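Long-range contact in unsaturated glucuronyl hydrolase (Streptococcus agalactiae, PDB 2ZZR), which hydrolyses unsaturated chondroitin, hyaluronan and heparin disaccharides, releasing the unsaturated uronic acid: residues 173-187 and 250-262. Sequence-based numbering, arbitrary orientation.
Sequences IDCLLNIQLLFFAYE and WGIYGIPLSYRKM
L177 lays its two methyls across W250 and the turns that follow: CD2 lies 3.7 Å from W250 CE3, while CD1 meets L257 CD1 at 3.6 Å; the side chain is a knob in the hole formed by W250, Y253, G254 and L257. With no side chain at G254, the backbones come within 4.9 Å, CA to CA, at L176. One turn earlier, D174 sets its CB over the five-membered ring of W250, 3.6 Å from the centroid, in a CH-pi contact. D174, probably the proton donor, and W250, a likely substrate-binding residue, thus pack directly together; D174 OD2 is hydrogen-bonded to H113. N178 ND2 reaches D174 O, 3.1 Å away, from the face opposite L177 N. At the far end, K261 CB sits over the face of the F183 ring, 3.6 Å from its centroid, a CH-pi contact; a bend at chi2 (-59°) turns the rest of the chain so that NZ meets the syn lone pair of E187 OE2 at 2.7 Å, a salt bridge. M262 SD makes an oblique Met-aromatic contact with F183. Helices 180-187 and 250-262 run nearly parallel, 16° apart, as neighbours in the alpha barrel; I173 follows strand 170-172, helices 133-147 and 192-209 pack on 173-187, and helices 265-280 and 304-318 on 250-262.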
loop_
_atom_site.group_PDB
_atom_site.type_symbol
_atom_site.label_atom_id
_atom_site.label_comp_id
_atom_site.label_asym_id
_atom_site.label_seq_id
_atom_site.Cartn_x
_atom_site.Cartn_y
_atom_site.Cartn_z
ATOM N N ILE A 173 7.137 7.166 -5.078
ATOM C CA ILE A 173 7.449 6.215 -4.006
ATOM C C ILE A 173 6.487 5.021 -3.946
ATOM O O ILE A 173 6.880 3.919 -3.533
ATOM C CB ILE A 173 7.548 6.907 -2.616
ATOM C CG1 ILE A 173 8.173 5.945 -1.591
ATOM C CG2 ILE A 173 6.191 7.479 -2.183
ATOM C CD1 ILE A 173 8.611 6.595 -0.297
ATOM N N ASP A 174 5.242 5.228 -4.375
ATOM C CA ASP A 174 4.272 4.124 -4.340
ATOM C C ASP A 174 4.624 2.990 -5.308
ATOM O O ASP A 174 4.078 1.888 -5.212
ATOM C CB ASP A 174 2.826 4.622 -4.516
ATOM C CG ASP A 174 2.521 5.121 -5.919
ATOM O OD1 ASP A 174 1.334 5.400 -6.173
ATOM O OD2 ASP A 174 3.428 5.239 -6.774
ATOM N N CYS A 175 5.562 3.244 -6.221
ATOM C CA CYS A 175 6.005 2.202 -7.143
ATOM C C CYS A 175 6.695 1.046 -6.403
ATOM O O CYS A 175 6.808 -0.060 -6.936
ATOM C CB CYS A 175 6.901 2.763 -8.253
ATOM S SG CYS A 175 7.010 1.672 -9.695
ATOM N N LEU A 176 7.147 1.305 -5.175
ATOM C CA LEU A 176 7.682 0.245 -4.308
ATOM C C LEU A 176 6.690 -0.907 -4.120
ATOM O O LEU A 176 7.097 -2.064 -4.003
ATOM C CB LEU A 176 8.098 0.804 -2.946
ATOM C CG LEU A 176 9.358 1.686 -2.917
ATOM C CD1 LEU A 176 9.629 2.131 -1.499
ATOM C CD2 LEU A 176 10.568 0.950 -3.482
ATOM N N LEU A 177 5.398 -0.586 -4.086
ATOM C CA LEU A 177 4.354 -1.621 -3.965
ATOM C C LEU A 177 4.090 -2.329 -5.288
ATOM O O LEU A 177 3.582 -3.459 -5.309
ATOM C CB LEU A 177 3.044 -1.020 -3.447
ATOM C CG LEU A 177 2.776 -0.898 -1.942
ATOM C CD1 LEU A 177 2.405 -2.246 -1.339
ATOM C CD2 LEU A 177 3.940 -0.234 -1.191
ATOM N N ASN A 178 4.425 -1.657 -6.389
ATOM C CA ASN A 178 4.127 -2.166 -7.726
ATOM C C ASN A 178 5.200 -3.086 -8.312
ATOM O O ASN A 178 4.928 -3.859 -9.230
ATOM C CB ASN A 178 3.798 -0.998 -8.657
ATOM C CG ASN A 178 2.454 -0.377 -8.330
ATOM O OD1 ASN A 178 1.420 -0.841 -8.800
ATOM N ND2 ASN A 178 2.459 0.660 -7.498
ATOM N N ILE A 179 6.409 -3.034 -7.758
ATOM C CA ILE A 179 7.475 -3.936 -8.213
ATOM C C ILE A 179 7.297 -5.365 -7.666
ATOM O O ILE A 179 7.970 -6.294 -8.106
ATOM C CB ILE A 179 8.906 -3.402 -7.899
ATOM C CG1 ILE A 179 9.166 -3.321 -6.390
ATOM C CG2 ILE A 179 9.131 -2.045 -8.584
ATOM C CD1 ILE A 179 10.626 -2.979 -6.004
ATOM N N GLN A 180 6.384 -5.543 -6.719
ATOM C CA GLN A 180 6.120 -6.886 -6.191
ATOM C C GLN A 180 5.595 -7.781 -7.313
ATOM O O GLN A 180 5.937 -8.971 -7.395
ATOM C CB GLN A 180 5.163 -6.837 -4.993
ATOM C CG GLN A 180 5.610 -5.880 -3.862
ATOM C CD GLN A 180 7.100 -5.968 -3.513
ATOM O OE1 GLN A 180 7.794 -4.949 -3.434
ATOM N NE2 GLN A 180 7.588 -7.176 -3.290
ATOM N N LEU A 181 4.803 -7.177 -8.196
ATOM C CA LEU A 181 4.313 -7.825 -9.414
ATOM C C LEU A 181 5.465 -8.389 -10.240
ATOM O O LEU A 181 5.367 -9.489 -10.795
ATOM C CB LEU A 181 3.504 -6.809 -10.241
ATOM C CG LEU A 181 3.047 -7.166 -11.659
ATOM C CD1 LEU A 181 2.134 -8.391 -11.630
ATOM C CD2 LEU A 181 2.341 -5.973 -12.279
ATOM N N LEU A 182 6.563 -7.636 -10.310
ATOM C CA LEU A 182 7.736 -8.061 -11.073
ATOM C C LEU A 182 8.489 -9.210 -10.407
ATOM O O LEU A 182 8.961 -10.117 -11.096
ATOM C CB LEU A 182 8.669 -6.882 -11.350
ATOM C CG LEU A 182 8.012 -5.723 -12.101
ATOM C CD1 LEU A 182 9.032 -4.626 -12.339
ATOM C CD2 LEU A 182 7.391 -6.188 -13.425
ATOM N N PHE A 183 8.593 -9.185 -9.076
ATOM C CA PHE A 183 9.185 -10.311 -8.346
ATOM C C PHE A 183 8.361 -11.586 -8.553
ATOM O O PHE A 183 8.930 -12.673 -8.669
ATOM C CB PHE A 183 9.329 -10.014 -6.852
ATOM C CG PHE A 183 10.461 -9.061 -6.512
ATOM C CD1 PHE A 183 10.209 -7.902 -5.785
ATOM C CD2 PHE A 183 11.776 -9.338 -6.897
ATOM C CE1 PHE A 183 11.245 -7.023 -5.447
ATOM C CE2 PHE A 183 12.820 -8.466 -6.569
ATOM C CZ PHE A 183 12.552 -7.304 -5.841
ATOM N N PHE A 184 7.036 -11.446 -8.600
ATOM C CA PHE A 184 6.149 -12.583 -8.878
ATOM C C PHE A 184 6.397 -13.132 -10.285
ATOM O O PHE A 184 6.549 -14.347 -10.471
ATOM C CB PHE A 184 4.673 -12.196 -8.706
ATOM C CG PHE A 184 3.712 -13.290 -9.102
ATOM C CD1 PHE A 184 3.385 -14.299 -8.202
ATOM C CD2 PHE A 184 3.156 -13.321 -10.378
ATOM C CE1 PHE A 184 2.506 -15.326 -8.565
ATOM C CE2 PHE A 184 2.275 -14.343 -10.751
ATOM C CZ PHE A 184 1.944 -15.339 -9.839
ATOM N N ALA A 185 6.441 -12.238 -11.272
ATOM C CA ALA A 185 6.698 -12.648 -12.657
ATOM C C ALA A 185 8.036 -13.367 -12.787
ATOM O O ALA A 185 8.141 -14.354 -13.521
ATOM C CB ALA A 185 6.628 -11.454 -13.598
ATOM N N TYR A 186 9.045 -12.896 -12.058
ATOM C CA TYR A 186 10.339 -13.574 -12.027
ATOM C C TYR A 186 10.202 -15.006 -11.506
ATOM O O TYR A 186 10.737 -15.945 -12.104
ATOM C CB TYR A 186 11.356 -12.807 -11.176
ATOM C CG TYR A 186 12.562 -13.651 -10.831
ATOM C CD1 TYR A 186 13.488 -14.016 -11.813
ATOM C CD2 TYR A 186 12.760 -14.112 -9.531
ATOM C CE1 TYR A 186 14.588 -14.809 -11.501
ATOM C CE2 TYR A 186 13.851 -14.905 -9.210
ATOM C CZ TYR A 186 14.760 -15.247 -10.197
ATOM O OH TYR A 186 15.844 -16.026 -9.869
ATOM N N GLU A 187 9.493 -15.161 -10.389
ATOM C CA GLU A 187 9.329 -16.473 -9.754
ATOM C C GLU A 187 8.582 -17.459 -10.653
ATOM O O GLU A 187 8.902 -18.651 -10.675
ATOM C CB GLU A 187 8.624 -16.332 -8.405
ATOM C CG GLU A 187 9.494 -15.646 -7.353
ATOM C CD GLU A 187 8.744 -15.296 -6.081
ATOM O OE1 GLU A 187 7.503 -15.430 -6.047
ATOM O OE2 GLU A 187 9.408 -14.886 -5.106
ATOM N N TRP A 250 4.043 4.123 2.324
ATOM C CA TRP A 250 4.445 3.336 1.155
ATOM C C TRP A 250 5.862 2.790 1.342
ATOM O O TRP A 250 6.152 1.673 0.933
ATOM C CB TRP A 250 4.396 4.157 -0.135
ATOM C CG TRP A 250 3.023 4.557 -0.637
ATOM C CD1 TRP A 250 2.675 5.782 -1.137
ATOM C CD2 TRP A 250 1.836 3.740 -0.717
ATOM N NE1 TRP A 250 1.353 5.786 -1.515
ATOM C CE2 TRP A 250 0.813 4.548 -1.269
ATOM C CE3 TRP A 250 1.535 2.414 -0.365
ATOM C CZ2 TRP A 250 -0.495 4.074 -1.485
ATOM C CZ3 TRP A 250 0.229 1.937 -0.585
ATOM C CH2 TRP A 250 -0.769 2.772 -1.136
ATOM N N GLY A 251 6.737 3.588 1.956
ATOM C CA GLY A 251 8.084 3.135 2.291
ATOM C C GLY A 251 8.055 2.038 3.345
ATOM O O GLY A 251 8.698 0.994 3.184
ATOM N N ILE A 252 7.283 2.265 4.407
ATOM C CA ILE A 252 7.176 1.318 5.526
ATOM C C ILE A 252 6.715 -0.065 5.080
ATOM O O ILE A 252 7.193 -1.068 5.608
ATOM C CB ILE A 252 6.283 1.871 6.669
ATOM C CG1 ILE A 252 6.964 3.087 7.305
ATOM C CG2 ILE A 252 6.018 0.807 7.747
ATOM C CD1 ILE A 252 6.021 3.958 8.123
ATOM N N TYR A 253 5.818 -0.120 4.095
ATOM C CA TYR A 253 5.353 -1.417 3.587
ATOM C C TYR A 253 6.172 -1.884 2.386
ATOM O O TYR A 253 6.524 -3.056 2.288
ATOM C CB TYR A 253 3.855 -1.358 3.273
ATOM C CG TYR A 253 3.153 -2.704 3.104
ATOM C CD1 TYR A 253 1.867 -2.763 2.566
ATOM C CD2 TYR A 253 3.766 -3.908 3.474
ATOM C CE1 TYR A 253 1.196 -3.985 2.408
ATOM C CE2 TYR A 253 3.107 -5.146 3.311
ATOM C CZ TYR A 253 1.824 -5.168 2.779
ATOM O OH TYR A 253 1.159 -6.367 2.613
ATOM N N GLY A 254 6.501 -0.970 1.476
ATOM C CA GLY A 254 7.262 -1.345 0.284
ATOM C C GLY A 254 8.629 -1.946 0.585
ATOM O O GLY A 254 9.088 -2.839 -0.130
ATOM N N ILE A 255 9.281 -1.454 1.638
ATOM C CA ILE A 255 10.613 -1.947 1.994
ATOM C C ILE A 255 10.593 -3.431 2.428
ATOM O O ILE A 255 11.284 -4.241 1.816
ATOM C CB ILE A 255 11.339 -1.046 3.039
ATOM C CG1 ILE A 255 11.676 0.319 2.424
ATOM C CG2 ILE A 255 12.614 -1.746 3.542
ATOM C CD1 ILE A 255 12.109 1.375 3.448
ATOM N N PRO A 256 9.810 -3.789 3.474
ATOM C CA PRO A 256 9.783 -5.219 3.847
ATOM C C PRO A 256 9.279 -6.146 2.734
ATOM O O PRO A 256 9.774 -7.275 2.609
ATOM C CB PRO A 256 8.871 -5.260 5.084
ATOM C CG PRO A 256 8.089 -3.985 5.042
ATOM C CD PRO A 256 9.000 -2.974 4.396
ATOM N N LEU A 257 8.333 -5.678 1.920
ATOM C CA LEU A 257 7.861 -6.491 0.794
ATOM C C LEU A 257 9.017 -6.837 -0.149
ATOM O O LEU A 257 9.192 -7.994 -0.535
ATOM C CB LEU A 257 6.734 -5.783 0.034
ATOM C CG LEU A 257 5.366 -5.759 0.713
ATOM C CD1 LEU A 257 4.411 -4.898 -0.094
ATOM C CD2 LEU A 257 4.798 -7.173 0.865
ATOM N N SER A 258 9.830 -5.838 -0.485
ATOM C CA SER A 258 11.003 -6.062 -1.333
ATOM C C SER A 258 12.081 -6.878 -0.630
ATOM O O SER A 258 12.774 -7.686 -1.267
ATOM C CB SER A 258 11.580 -4.730 -1.800
ATOM O OG SER A 258 10.605 -4.019 -2.532
ATOM N N TYR A 259 12.218 -6.669 0.675
ATOM C CA TYR A 259 13.189 -7.425 1.475
ATOM C C TYR A 259 12.962 -8.939 1.360
ATOM O O TYR A 259 13.925 -9.711 1.302
ATOM C CB TYR A 259 13.161 -6.989 2.942
ATOM C CG TYR A 259 14.054 -7.841 3.819
ATOM C CD1 TYR A 259 15.420 -7.586 3.918
ATOM C CD2 TYR A 259 13.531 -8.926 4.529
ATOM C CE1 TYR A 259 16.241 -8.382 4.720
ATOM C CE2 TYR A 259 14.343 -9.727 5.323
ATOM C CZ TYR A 259 15.696 -9.453 5.411
ATOM O OH TYR A 259 16.499 -10.254 6.196
ATOM N N ARG A 260 11.697 -9.362 1.323
ATOM C CA ARG A 260 11.386 -10.791 1.143
ATOM C C ARG A 260 12.187 -11.377 -0.007
ATOM O O ARG A 260 12.671 -12.503 0.066
ATOM C CB ARG A 260 9.920 -11.003 0.783
ATOM C CG ARG A 260 8.899 -10.564 1.797
ATOM C CD ARG A 260 7.504 -10.786 1.207
ATOM N NE ARG A 260 7.302 -9.995 -0.014
ATOM C CZ ARG A 260 6.425 -10.284 -0.975
ATOM N NH1 ARG A 260 5.649 -11.361 -0.883
ATOM N NH2 ARG A 260 6.328 -9.495 -2.039
ATOM N N LYS A 261 12.301 -10.593 -1.074
ATOM C CA LYS A 261 12.807 -11.069 -2.349
ATOM C C LYS A 261 14.274 -10.725 -2.579
ATOM O O LYS A 261 14.897 -11.210 -3.536
ATOM C CB LYS A 261 11.947 -10.496 -3.479
ATOM C CG LYS A 261 10.448 -10.702 -3.289
ATOM C CD LYS A 261 10.090 -12.184 -3.183
ATOM C CE LYS A 261 8.597 -12.385 -2.959
ATOM N NZ LYS A 261 8.299 -13.853 -2.832
ATOM N N MET A 262 14.826 -9.892 -1.707
ATOM C CA MET A 262 16.178 -9.370 -1.902
ATOM C C MET A 262 17.104 -9.721 -0.752
ATOM O O MET A 262 18.307 -9.932 -0.958
ATOM C CB MET A 262 16.137 -7.852 -2.116
ATOM C CG MET A 262 15.435 -7.458 -3.395
ATOM S SD MET A 262 15.149 -5.690 -3.553
ATOM C CE MET A 262 16.831 -5.078 -3.608
#